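Local coordinates for putative uncharacterized protein (PDB 2Z99) that probably takes part in chromosome segregation and condensation during cell division, as the winged-helix subunit ScpB that works with SMC and ScpA in bacteria, at residues 41-44 against 45-48; 56-60 against 61-65; 98-101 against 102-106; 118-121 against 122-126; 155-158 against 159-163. All blocks are in the same frame, centred on the assembly; numbering follows the deposited sequence.

Contact 1 (41-44 against 45-48); sequences EQPV and YRVA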
loop_
_atom_site.group_PDB
_atom_site.type_symbol
_atom_site.label_atom_id
_atom_site.label_comp_id
_atom_site.label_asym_id
_atom_site.label_seq_id
_atom_site.Cartn_x
_atom_site.Cartn_y
_atom_site.Cartn_z
ATOM N N GLU A 41 0.290 16.100 16.136
ATOM C CA GLU A 41 0.155 17.080 17.214
ATOM C C GLU A 41 0.033 18.539 16.758
ATOM O O GLU A 41 0.546 19.434 17.419
ATOM C CB GLU A 41 1.350 16.961 18.150
ATOM C CG GLU A 41 0.979 16.828 19.595
ATOM C CD GLU A 41 1.653 15.641 20.235
ATOM O OE1 GLU A 41 2.899 15.549 20.154
ATOM O OE2 GLU A 41 0.935 14.798 20.815
ATOM N N GLN A 42 -0.654 18.774 15.646
ATOM C CA GLN A 42 -0.824 20.119 15.125
ATOM C C GLN A 42 -2.295 20.494 15.020
ATOM O O GLN A 42 -3.178 19.657 15.205
ATOM C CB GLN A 42 -0.206 20.224 13.723
ATOM C CG GLN A 42 1.268 19.895 13.654
ATOM C CD GLN A 42 2.110 20.869 14.437
ATOM O OE1 GLN A 42 2.083 22.067 14.176
ATOM N NE2 GLN A 42 2.864 20.362 15.406
ATOM N N PRO A 43 -2.579 21.779 14.749
ATOM C CA PRO A 43 -3.970 22.218 14.611
ATOM C C PRO A 43 -4.442 21.674 13.266
ATOM O O PRO A 43 -3.695 21.717 12.281
ATOM C CB PRO A 43 -3.857 23.741 14.604
ATOM C CG PRO A 43 -2.643 23.998 15.426
ATOM C CD PRO A 43 -1.686 22.937 14.944
ATOM N N VAL A 44 -5.664 21.159 13.205
ATOM C CA VAL A 44 -6.125 20.620 11.940
ATOM C C VAL A 44 -6.133 21.661 10.830
ATOM O O VAL A 44 -5.784 21.348 9.697
ATOM C CB VAL A 44 -7.536 19.963 12.050
ATOM C CG1 VAL A 44 -7.646 19.195 13.345
ATOM C CG2 VAL A 44 -8.636 21.005 11.921
ATOM N N TYR A 45 -6.505 22.900 11.140
ATOM C CA TYR A 45 -6.557 23.933 10.106
ATOM C C TYR A 45 -5.219 24.052 9.378
ATOM O O TYR A 45 -5.172 24.370 8.191
ATOM C CB TYR A 45 -6.949 25.291 10.720
ATOM C CG TYR A 45 -5.809 26.060 11.356
ATOM C CD1 TYR A 45 -4.920 26.790 10.570
ATOM C CD2 TYR A 45 -5.579 25.998 12.730
ATOM C CE1 TYR A 45 -3.826 27.427 11.128
ATOM C CE2 TYR A 45 -4.493 26.634 13.300
ATOM C CZ TYR A 45 -3.618 27.347 12.487
ATOM O OH TYR A 45 -2.527 27.984 13.036
ATOM N N ARG A 46 -4.140 23.807 10.118
ATOM C CA ARG A 46 -2.776 23.869 9.597
ATOM C C ARG A 46 -2.526 22.666 8.674
ATOM O O ARG A 46 -2.064 22.824 7.540
ATOM C CB ARG A 46 -1.794 23.870 10.778
ATOM C CG ARG A 46 -0.304 23.912 10.435
ATOM C CD ARG A 46 0.474 24.324 11.681
ATOM N NE ARG A 46 1.898 23.982 11.702
ATOM C CZ ARG A 46 2.767 24.291 10.748
ATOM N NH1 ARG A 46 2.356 24.946 9.673
ATOM N NH2 ARG A 46 4.051 23.978 10.887
ATOM N N VAL A 47 -2.844 21.468 9.159
ATOM C CA VAL A 47 -2.670 20.250 8.368
ATOM C C VAL A 47 -3.531 20.334 7.106
ATOM O O VAL A 47 -3.045 20.140 5.988
ATOM C CB VAL A 47 -3.068 19.002 9.204
ATOM C CG1 VAL A 47 -2.954 17.727 8.374
ATOM C CG2 VAL A 47 -2.181 18.905 10.421
ATOM N N ALA A 48 -4.811 20.639 7.285
ATOM C CA ALA A 48 -5.732 20.754 6.163
ATOM C C ALA A 48 -5.142 21.635 5.078
ATOM O O ALA A 48 -5.169 21.294 3.895
ATOM C CB ALA A 48 -7.083 21.340 6.634
#

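Contact 2 (56-60 against 61-65); sequences DELTG and RDSGI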
loop_
_atom_site.group_PDB
_atom_site.type_symbol
_atom_site.label_atom_id
_atom_site.label_comp_id
_atom_site.label_asym_id
_atom_site.label_seq_id
_atom_site.Cartn_x
_atom_site.Cartn_y
_atom_site.Cartn_z
ATOM N N ASP A 56 -1.398 20.902 -4.293
ATOM C CA ASP A 56 -1.237 21.921 -5.331
ATOM C C ASP A 56 0.131 21.827 -6.005
ATOM O O ASP A 56 0.248 21.974 -7.224
ATOM C CB ASP A 56 -1.391 23.331 -4.752
ATOM C CG ASP A 56 -2.835 23.694 -4.441
ATOM O OD1 ASP A 56 -3.760 23.133 -5.078
ATOM O OD2 ASP A 56 -3.038 24.571 -3.565
ATOM N N GLU A 57 1.172 21.605 -5.205
ATOM C CA GLU A 57 2.526 21.490 -5.747
ATOM C C GLU A 57 2.653 20.278 -6.678
ATOM O O GLU A 57 3.205 20.388 -7.774
ATOM C CB GLU A 57 3.536 21.343 -4.609
ATOM C CG GLU A 57 3.498 22.444 -3.587
ATOM C CD GLU A 57 4.266 22.087 -2.324
ATOM O OE1 GLU A 57 4.950 21.042 -2.315
ATOM O OE2 GLU A 57 4.188 22.856 -1.341
ATOM N N LEU A 58 2.149 19.126 -6.232
ATOM C CA LEU A 58 2.213 17.896 -7.025
ATOM C C LEU A 58 1.542 18.043 -8.376
ATOM O O LEU A 58 2.093 17.626 -9.393
ATOM C CB LEU A 58 1.586 16.733 -6.255
ATOM C CG LEU A 58 2.420 16.356 -5.021
ATOM C CD1 LEU A 58 1.653 15.394 -4.126
ATOM C CD2 LEU A 58 3.756 15.757 -5.481
ATOM N N THR A 59 0.358 18.643 -8.414
ATOM C CA THR A 59 -0.296 18.795 -9.706
ATOM C C THR A 59 0.292 19.990 -10.417
ATOM O O THR A 59 0.024 20.234 -11.585
ATOM C CB THR A 59 -1.836 18.922 -9.576
ATOM O OG1 THR A 59 -2.307 20.020 -10.362
ATOM C CG2 THR A 59 -2.230 19.094 -8.166
ATOM N N GLY A 60 1.124 20.729 -9.704
ATOM C CA GLY A 60 1.782 21.865 -10.313
ATOM C C GLY A 60 2.908 21.356 -11.193
ATOM O O GLY A 60 3.274 21.991 -12.182
ATOM N N ARG A 61 3.470 20.203 -10.830
ATOM C CA ARG A 61 4.544 19.617 -11.622
ATOM C C ARG A 61 4.084 18.367 -12.343
ATOM O O ARG A 61 4.893 17.610 -12.880
ATOM C CB ARG A 61 5.763 19.301 -10.752
ATOM C CG ARG A 61 5.555 18.352 -9.603
ATOM C CD ARG A 61 6.835 18.338 -8.789
ATOM N NE ARG A 61 6.835 17.361 -7.702
ATOM C CZ ARG A 61 6.919 16.042 -7.867
ATOM N NH1 ARG A 61 7.011 15.504 -9.085
ATOM N NH2 ARG A 61 6.913 15.256 -6.800
ATOM N N ASP A 62 2.769 18.170 -12.354
ATOM C CA ASP A 62 2.161 17.030 -13.015
ATOM C C ASP A 62 2.812 15.750 -12.527
ATOM O O ASP A 62 3.184 14.882 -13.321
ATOM C CB ASP A 62 2.323 17.160 -14.528
ATOM C CG ASP A 62 1.241 16.428 -15.280
ATOM O OD1 ASP A 62 0.264 16.007 -14.631
ATOM O OD2 ASP A 62 1.343 16.285 -16.515
ATOM N N SER A 63 2.939 15.633 -11.212
ATOM C CA SER A 63 3.566 14.466 -10.630
ATOM C C SER A 63 2.832 13.166 -10.967
ATOM O O SER A 63 1.675 13.180 -11.396
ATOM C CB SER A 63 3.659 14.623 -9.115
ATOM O OG SER A 63 4.279 13.481 -8.555
ATOM N N GLY A 64 3.523 12.041 -10.791
ATOM C CA GLY A 64 2.901 10.753 -11.038
ATOM C C GLY A 64 1.935 10.509 -9.887
ATOM O O GLY A 64 0.948 9.779 -10.006
ATOM N N ILE A 65 2.232 11.153 -8.766
ATOM C CA ILE A 65 1.428 11.058 -7.558
ATOM C C ILE A 65 0.456 12.233 -7.453
ATOM O O ILE A 65 0.840 13.398 -7.632
ATOM C CB ILE A 65 2.328 11.044 -6.304
ATOM C CG1 ILE A 65 3.288 9.855 -6.369
ATOM C CG2 ILE A 65 1.473 10.984 -5.048
ATOM C CD1 ILE A 65 4.309 9.824 -5.248
#

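Contact 3 (98-101 against 102-106); sequences LTRA and ALETL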
loop_
_atom_site.group_PDB
_atom_site.type_symbol
_atom_site.label_atom_id
_atom_site.label_comp_id
_atom_site.label_asym_id
_atom_site.label_seq_id
_atom_site.Cartn_x
_atom_site.Cartn_y
_atom_site.Cartn_z
ATOM N N LEU A 98 9.185 -18.513 -18.229
ATOM C CA LEU A 98 9.036 -19.864 -18.759
ATOM C C LEU A 98 10.064 -20.802 -18.137
ATOM O O LEU A 98 11.251 -20.473 -18.042
ATOM C CB LEU A 98 9.197 -19.879 -20.287
ATOM C CG LEU A 98 8.007 -19.479 -21.171
ATOM C CD1 LEU A 98 8.409 -19.544 -22.639
ATOM C CD2 LEU A 98 6.836 -20.412 -20.911
ATOM N N THR A 99 9.597 -21.970 -17.709
ATOM C CA THR A 99 10.464 -22.970 -17.107
ATOM C C THR A 99 11.373 -23.529 -18.193
ATOM O O THR A 99 11.081 -23.398 -19.380
ATOM C CB THR A 99 9.636 -24.114 -16.497
ATOM O OG1 THR A 99 8.870 -24.754 -17.527
ATOM C CG2 THR A 99 8.682 -23.573 -15.442
ATOM N N ARG A 100 12.479 -24.141 -17.798
ATOM C CA ARG A 100 13.397 -24.696 -18.779
ATOM C C ARG A 100 12.702 -25.765 -19.619
ATOM O O ARG A 100 12.965 -25.901 -20.813
ATOM C CB ARG A 100 14.623 -25.282 -18.083
ATOM C CG ARG A 100 15.654 -25.853 -19.043
ATOM C CD ARG A 100 16.992 -26.127 -18.355
ATOM N NE ARG A 100 17.742 -24.903 -18.058
ATOM C CZ ARG A 100 17.483 -24.073 -17.048
ATOM N NH1 ARG A 100 16.485 -24.321 -16.206
ATOM N NH2 ARG A 100 18.224 -22.982 -16.884
ATOM N N ALA A 101 11.808 -26.519 -18.992
ATOM C CA ALA A 101 11.085 -27.555 -19.708
ATOM C C ALA A 101 10.311 -26.907 -20.850
ATOM O O ALA A 101 10.303 -27.414 -21.971
ATOM C CB ALA A 101 10.127 -28.277 -18.768
ATOM N N ALA A 102 9.666 -25.780 -20.555
ATOM C CA ALA A 102 8.885 -25.054 -21.551
ATOM C C ALA A 102 9.760 -24.563 -22.702
ATOM O O ALA A 102 9.446 -24.802 -23.860
ATOM C CB ALA A 102 8.178 -23.884 -20.900
ATOM N N LEU A 103 10.851 -23.872 -22.391
ATOM C CA LEU A 103 11.729 -23.386 -23.445
ATOM C C LEU A 103 12.178 -24.567 -24.299
ATOM O O LEU A 103 12.231 -24.493 -25.532
ATOM C CB LEU A 103 12.954 -22.673 -22.855
ATOM C CG LEU A 103 12.823 -21.249 -22.291
ATOM C CD1 LEU A 103 11.726 -20.503 -23.046
ATOM C CD2 LEU A 103 12.514 -21.285 -20.803
ATOM N N GLU A 104 12.488 -25.665 -23.620
ATOM C CA GLU A 104 12.927 -26.887 -24.266
ATOM C C GLU A 104 11.923 -27.287 -25.341
ATOM O O GLU A 104 12.279 -27.458 -26.501
ATOM C CB GLU A 104 13.018 -28.007 -23.233
ATOM C CG GLU A 104 14.267 -28.866 -23.320
ATOM C CD GLU A 104 15.382 -28.368 -22.418
ATOM O OE1 GLU A 104 16.066 -27.392 -22.801
ATOM O OE2 GLU A 104 15.563 -28.948 -21.320
ATOM N N THR A 105 10.661 -27.434 -24.957
ATOM C CA THR A 105 9.642 -27.836 -25.911
ATOM C C THR A 105 9.340 -26.746 -26.917
ATOM O O THR A 105 8.870 -27.025 -28.018
ATOM C CB THR A 105 8.328 -28.300 -25.204
ATOM O OG1 THR A 105 7.190 -27.780 -25.897
ATOM C CG2 THR A 105 8.298 -27.851 -23.780
ATOM N N LEU A 106 9.620 -25.503 -26.553
ATOM C CA LEU A 106 9.379 -24.405 -27.477
ATOM C C LEU A 106 10.382 -24.592 -28.606
ATOM O O LEU A 106 10.035 -24.504 -29.781
ATOM C CB LEU A 106 9.622 -23.056 -26.797
ATOM C CG LEU A 106 8.931 -21.808 -27.363
ATOM C CD1 LEU A 106 9.768 -20.607 -26.982
ATOM C CD2 LEU A 106 8.782 -21.873 -28.875
#

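Contact 4 (118-121 against 122-126); sequences ARVS and AVRGV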
loop_
_atom_site.group_PDB
_atom_site.type_symbol
_atom_site.label_atom_id
_atom_site.label_comp_id
_atom_site.label_asym_id
_atom_site.label_seq_id
_atom_site.Cartn_x
_atom_site.Cartn_y
_atom_site.Cartn_z
ATOM N N ALA A 118 2.430 -35.076 -31.020
ATOM C CA ALA A 118 2.862 -36.458 -30.845
ATOM C C ALA A 118 4.372 -36.558 -31.016
ATOM O O ALA A 118 5.022 -37.338 -30.330
ATOM C CB ALA A 118 2.168 -37.362 -31.841
ATOM N N ARG A 119 4.937 -35.770 -31.926
ATOM C CA ARG A 119 6.381 -35.811 -32.131
ATOM C C ARG A 119 7.096 -34.962 -31.089
ATOM O O ARG A 119 8.265 -35.194 -30.783
ATOM C CB ARG A 119 6.767 -35.322 -33.527
ATOM C CG ARG A 119 8.264 -35.443 -33.816
ATOM C CD ARG A 119 8.656 -34.803 -35.143
ATOM N NE ARG A 119 8.958 -35.760 -36.210
ATOM C CZ ARG A 119 8.139 -36.725 -36.629
ATOM N NH1 ARG A 119 6.945 -36.886 -36.066
ATOM N NH2 ARG A 119 8.509 -37.519 -37.630
ATOM N N VAL A 120 6.402 -33.966 -30.555
ATOM C CA VAL A 120 6.995 -33.128 -29.530
ATOM C C VAL A 120 7.041 -33.944 -28.240
ATOM O O VAL A 120 8.022 -33.920 -27.501
ATOM C CB VAL A 120 6.165 -31.854 -29.282
ATOM C CG1 VAL A 120 6.756 -31.087 -28.127
ATOM C CG2 VAL A 120 6.148 -30.985 -30.533
ATOM N N SER A 121 5.966 -34.665 -27.975
ATOM C CA SER A 121 5.892 -35.491 -26.790
ATOM C C SER A 121 6.973 -36.584 -26.858
ATOM O O SER A 121 7.664 -36.860 -25.872
ATOM C CB SER A 121 4.499 -36.104 -26.690
ATOM O OG SER A 121 4.309 -36.718 -25.439
ATOM N N ALA A 122 7.131 -37.187 -28.029
ATOM C CA ALA A 122 8.125 -38.234 -28.199
ATOM C C ALA A 122 9.533 -37.671 -28.069
ATOM O O ALA A 122 10.349 -38.191 -27.300
ATOM C CB ALA A 122 7.955 -38.912 -29.545
ATOM N N VAL A 123 9.816 -36.610 -28.815
ATOM C CA VAL A 123 11.128 -35.972 -28.772
ATOM C C VAL A 123 11.507 -35.506 -27.369
ATOM O O VAL A 123 12.676 -35.550 -26.998
ATOM C CB VAL A 123 11.189 -34.768 -29.739
ATOM C CG1 VAL A 123 12.430 -33.920 -29.472
ATOM C CG2 VAL A 123 11.202 -35.267 -31.168
ATOM N N ARG A 124 10.533 -35.057 -26.586
ATOM C CA ARG A 124 10.824 -34.599 -25.233
ATOM C C ARG A 124 10.858 -35.795 -24.276
ATOM O O ARG A 124 11.485 -35.745 -23.212
ATOM C CB ARG A 124 9.764 -33.601 -24.755
ATOM C CG ARG A 124 9.831 -32.199 -25.365
ATOM C CD ARG A 124 10.826 -31.283 -24.654
ATOM N NE ARG A 124 10.680 -31.231 -23.188
ATOM C CZ ARG A 124 9.556 -30.936 -22.531
ATOM N NH1 ARG A 124 8.438 -30.661 -23.190
ATOM N NH2 ARG A 124 9.547 -30.898 -21.204
ATOM N N GLY A 125 10.172 -36.863 -24.664
ATOM C CA GLY A 125 10.118 -38.053 -23.838
ATOM C C GLY A 125 9.164 -37.914 -22.673
ATOM O O GLY A 125 9.334 -38.578 -21.657
ATOM N N VAL A 126 8.149 -37.068 -22.812
ATOM C CA VAL A 126 7.184 -36.857 -21.736
ATOM C C VAL A 126 5.907 -36.204 -22.266
ATOM O O VAL A 126 5.884 -35.697 -23.380
ATOM C CB VAL A 126 7.755 -35.920 -20.637
ATOM C CG1 VAL A 126 8.965 -36.541 -19.959
ATOM C CG2 VAL A 126 8.151 -34.596 -21.256
#

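Contact 5 (155-158 against 159-163); sequences FATT and ELFLE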
loop_
_atom_site.group_PDB
_atom_site.type_symbol
_atom_site.label_atom_id
_atom_site.label_comp_id
_atom_site.label_asym_id
_atom_site.label_seq_id
_atom_site.Cartn_x
_atom_site.Cartn_y
_atom_site.Cartn_z
ATOM N N PHE A 155 1.938 -27.800 -35.586
ATOM C CA PHE A 155 2.194 -26.535 -34.902
ATOM C C PHE A 155 3.384 -25.780 -35.448
ATOM O O PHE A 155 4.250 -26.346 -36.114
ATOM C CB PHE A 155 2.436 -26.758 -33.397
ATOM C CG PHE A 155 1.225 -27.223 -32.645
ATOM C CD1 PHE A 155 0.846 -28.559 -32.667
ATOM C CD2 PHE A 155 0.429 -26.310 -31.961
ATOM C CE1 PHE A 155 -0.302 -28.980 -32.026
ATOM C CE2 PHE A 155 -0.726 -26.721 -31.314
ATOM C CZ PHE A 155 -1.094 -28.054 -31.345
ATOM N N ALA A 156 3.426 -24.489 -35.141
ATOM C CA ALA A 156 4.529 -23.652 -35.567
ATOM C C ALA A 156 4.666 -22.480 -34.621
ATOM O O ALA A 156 3.732 -22.133 -33.896
ATOM C CB ALA A 156 4.300 -23.155 -36.985
ATOM N N THR A 157 5.847 -21.885 -34.617
ATOM C CA THR A 157 6.107 -20.734 -33.788
ATOM C C THR A 157 5.455 -19.562 -34.501
ATOM O O THR A 157 5.472 -19.487 -35.728
ATOM C CB THR A 157 7.606 -20.477 -33.657
ATOM O OG1 THR A 157 8.183 -20.321 -34.959
ATOM C CG2 THR A 157 8.278 -21.638 -32.949
ATOM N N THR A 158 4.868 -18.659 -33.728
ATOM C CA THR A 158 4.198 -17.498 -34.285
ATOM C C THR A 158 5.205 -16.447 -34.717
ATOM O O THR A 158 6.401 -16.712 -34.791
ATOM C CB THR A 158 3.269 -16.878 -33.248
ATOM O OG1 THR A 158 4.047 -16.366 -32.158
ATOM C CG2 THR A 158 2.293 -17.929 -32.724
ATOM N N GLU A 159 4.704 -15.251 -35.010
ATOM C CA GLU A 159 5.543 -14.130 -35.414
ATOM C C GLU A 159 6.053 -13.486 -34.126
ATOM O O GLU A 159 7.199 -13.042 -34.042
ATOM C CB GLU A 159 4.718 -13.114 -36.204
ATOM C CG GLU A 159 3.970 -13.688 -37.402
ATOM C CD GLU A 159 4.898 -14.216 -38.482
ATOM O OE1 GLU A 159 5.740 -13.432 -38.982
ATOM O OE2 GLU A 159 4.781 -15.411 -38.835
ATOM N N LEU A 160 5.181 -13.449 -33.125
ATOM C CA LEU A 160 5.505 -12.883 -31.825
ATOM C C LEU A 160 6.711 -13.620 -31.250
ATOM O O LEU A 160 7.526 -13.035 -30.533
ATOM C CB LEU A 160 4.298 -13.020 -30.892
ATOM C CG LEU A 160 4.257 -12.198 -29.603
ATOM C CD1 LEU A 160 2.912 -12.418 -28.930
ATOM C CD2 LEU A 160 5.400 -12.585 -28.678
ATOM N N PHE A 161 6.813 -14.908 -31.565
ATOM C CA PHE A 161 7.926 -15.730 -31.101
ATOM C C PHE A 161 9.228 -15.145 -31.636
ATOM O O PHE A 161 10.231 -15.055 -30.924
ATOM C CB PHE A 161 7.768 -17.166 -31.606
ATOM C CG PHE A 161 9.049 -17.946 -31.619
ATOM C CD1 PHE A 161 9.633 -18.373 -30.435
ATOM C CD2 PHE A 161 9.691 -18.224 -32.820
ATOM C CE1 PHE A 161 10.839 -19.063 -30.449
ATOM C CE2 PHE A 161 10.898 -18.914 -32.846
ATOM C CZ PHE A 161 11.474 -19.336 -31.658
ATOM N N LEU A 162 9.199 -14.760 -32.906
ATOM C CA LEU A 162 10.360 -14.173 -33.559
ATOM C C LEU A 162 10.699 -12.852 -32.874
ATOM O O LEU A 162 11.861 -12.447 -32.823
ATOM C CB LEU A 162 10.055 -13.943 -35.038
ATOM C CG LEU A 162 9.639 -15.197 -35.813
ATOM C CD1 LEU A 162 9.007 -14.806 -37.139
ATOM C CD2 LEU A 162 10.848 -16.091 -36.031
ATOM N N GLU A 163 9.675 -12.191 -32.340
ATOM C CA GLU A 163 9.848 -10.919 -31.647
ATOM C C GLU A 163 10.466 -11.100 -30.263
ATOM O O GLU A 163 11.625 -10.744 -30.053
ATOM C CB GLU A 163 8.503 -10.200 -31.519
ATOM C CG GLU A 163 7.951 -9.661 -32.829
ATOM C CD GLU A 163 6.607 -8.979 -32.660
ATOM O OE1 GLU A 163 6.495 -8.084 -31.792
ATOM O OE2 GLU A 163 5.664 -9.337 -33.396
#

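Contact 1 (41-44 against 45-48)
Y45 lays its ring alongside P43, with P43 CG 3.9 Å from Y45 CE2. The ring gets there because Y45 CG stands between the backbone N and the carbonyl carbon (chi1 82°), and R46 CB lies over one face near the rim. R46 extends its chain past P43 to Q42. Its NE donates to Q42 OE1 (3.1 Å, N-H...O 155°), the oxygen sitting at the guanidinium edge, close to its plane, while the amide is turned 74° to that plane. V47 looks inward: its N bonds to P43 O at 3.2 Å, CG2 meets Q42 CB at 4.1 Å, and its side chain packs on L36 and A37 of helix 33-40. A48 N continues the helical pattern, bonding to V44 O at 2.7 Å. Proline cannot cap with its side chain, but its ring restricts phi and its carbonyl takes V47 N. Q42 also gives its NE2 to E10, and R46 NH2 makes a weak bond to L11 O. The amide therefore has a fixed orientation, oxygen to the cation and nitrogen to the carboxylate, a polar bridge that ties the N-terminal segment to the turn between helices 33-40 and 44-60, consistent with the helix-turn-helix of a winged-helix domain.

Contact 2 (56-60 against 61-65)
L58 and R61 run side by side where helix 44-60 gives out, and with S63 they make the compact part of this turn. L58 CD2 touches R61 NH2 at 3.5 Å and S63 CB at 3.8 Å, and S63 CB lies over one face of the guanidinium, toward its rim. Beneath them L58 O is gripped twice, from opposite faces of its plane: S63 N arrives almost straight (2.8 Å, N-H...O 174°), whereas R61 N stands above the plane at 3.3 Å. S63 OG, anti to its N, accepts from I65 N (3.1 Å), an ST turn that leads into strand 65-70. The other side is looser. T59 and G60 lie at the surface, E57 OE1 stays 6.8 Å from R61 NE, and D62 turns outward from a left-handed backbone conformation to a salt bridge with R81. Serine fits the inner position by being small and able both to accept and to donate; leucine gives the arginine chain an apolar flank to lie along. The chemistry points outward to the dimer: E21 of the second subunit forms a salt bridge with R61 NH2 and hydrogen bonds with S63 OG and G64 N, making this turn a receptor for one carboxylate.

Contact 3 (98-101 against 102-106)
L98 and L103 bring their methyls together as the chain enters helix 100-112, and apolar contact is the first of three kinds of interaction here. L98 CD1 presses on L103 CD1 at 3.5 Å, tighter than usual, while its other branch, CD2, rests on A102 CB at 3.7 Å; the two leucines cross obliquely. Hydrogen bonds form the second kind. T99 turns OG1 in between its backbone N and carbonyl carbon (chi1 61°), which aims the oxygen at A102 N for a capping bond of 3.3 Å. The carbonyl of the same threonine accepts from L103 N (3.1 Å, N-H...O 167°), and R100 O takes E104 N at 2.9 Å. Charge is the third and loosest: R100 NE and E104 OE1 remain 5.6 Å apart, and the carboxylate comes nearer to the arginine's CG (OE2 to CG 3.8 Å) than to its charged end. Alanine at 102 is small enough to pack on V131 of helix 129-137, and threonine caps with its hydroxyl where the first turn has unused N-H groups. Taken together, an N-cap threonine flanked by a leucine that reaches the one five residues on is the hydrophobic staple, starting the first helix of a winged-helix domain.

Contact 4 (118-121 against 122-126)
S121 closes the end of helix 117-124 with its hydroxyl: OG, anti to the backbone N (chi1 -170°), donates to V126 O at 2.8 Å, coming from above the carbonyl plane. Its own carbonyl is held from the same residue, since V126 N bonds to S121 O at 3.1 Å. Together with the weak bond from G125 N to A122 O, this makes a Schellman motif, and glycine suits its C-prime place because phi is positive (77°). A short polar serine can reach the chain just after it turns. Two residues earlier, the side chains of R119 and V123 meet through carbon, CG to CG2 at 4.0 Å; the arginine starts out extended and bends at its third torsion, away from the valine. R124 is coiled instead, bent at chi2 and chi3, and V126 CG2 lies over one guanidinium face, 3.9 Å above its plane and offset toward the rim. Ordinary helix bonds run beneath, such as V123 N to R119 O at 2.9 Å. V120 is buried against T105 of helix 100-112, which R124 also touches, while A118, A122 and V123 look outward; the capped end then leads through a short turn to helix 129-137.

Contact 5 (155-158 against 159-163)
T157 sets its methyl over the ring of F161: CG2 stands 3.8 Å from the ring centroid, 17° off the normal, a CH-pi contact displaced somewhat toward the rim. With OG1 placed between the backbone N and the carbonyl carbon (chi1 57°), the threonine spends its two branches differently. The methyl takes the aromatic face, and the hydroxyl accepts from Q113 NE2. The modelled approach of T157 CB to the ring is shorter than carbons allow, so the exact tightness of the fit is doubtful. F161 carries its ring anti to its backbone N, back toward the strand end, where T158 O lies at the ring's edge. T158, next along, caps the helix. Its OG1 accepts from F161 N at 3.2 Å (N-H...O 145°) and donates to G139 O, so one small hydroxyl joins the helix start to the turn leading into strand 141-146. L162 CG rests against T158 O at 3.7 Å, an ordinary van der Waals contact. Threonine is apt at both places: a beta-branched residue fits the end of a strand, and its hydroxyl can cap what follows. Phenylalanine is apt because it also packs on L106 and A110 of helix 100-112. The arrangement is a strand-to-helix junction with a threonine N-cap, which joins the last strand of the wing in this winged-helix domain to helix 159-165, the last one modelled.

How the contacts relate
The five contacts fall into two groups at opposite sides of the chain's centre. Contacts 1 and 2 mark the start and finish of helix 44-60, their centres 22 Å apart, and contact 2 faces the second subunit. Contacts 3, 4 and 5 belong to the second winged-helix unit, about 45 Å from contact 2 when the centres of contacts 2 and 3 are compared; helix 83-94 lies between. Contact 3 is the hub: A101 CB lies 3.6 Å from R124 NH2 of contact 4, and L106 CD2 lies 3.8 Å from F161 CE1 of contact 5. Contacts 4 and 5 do not touch, their nearest atoms being about 6 Å apart.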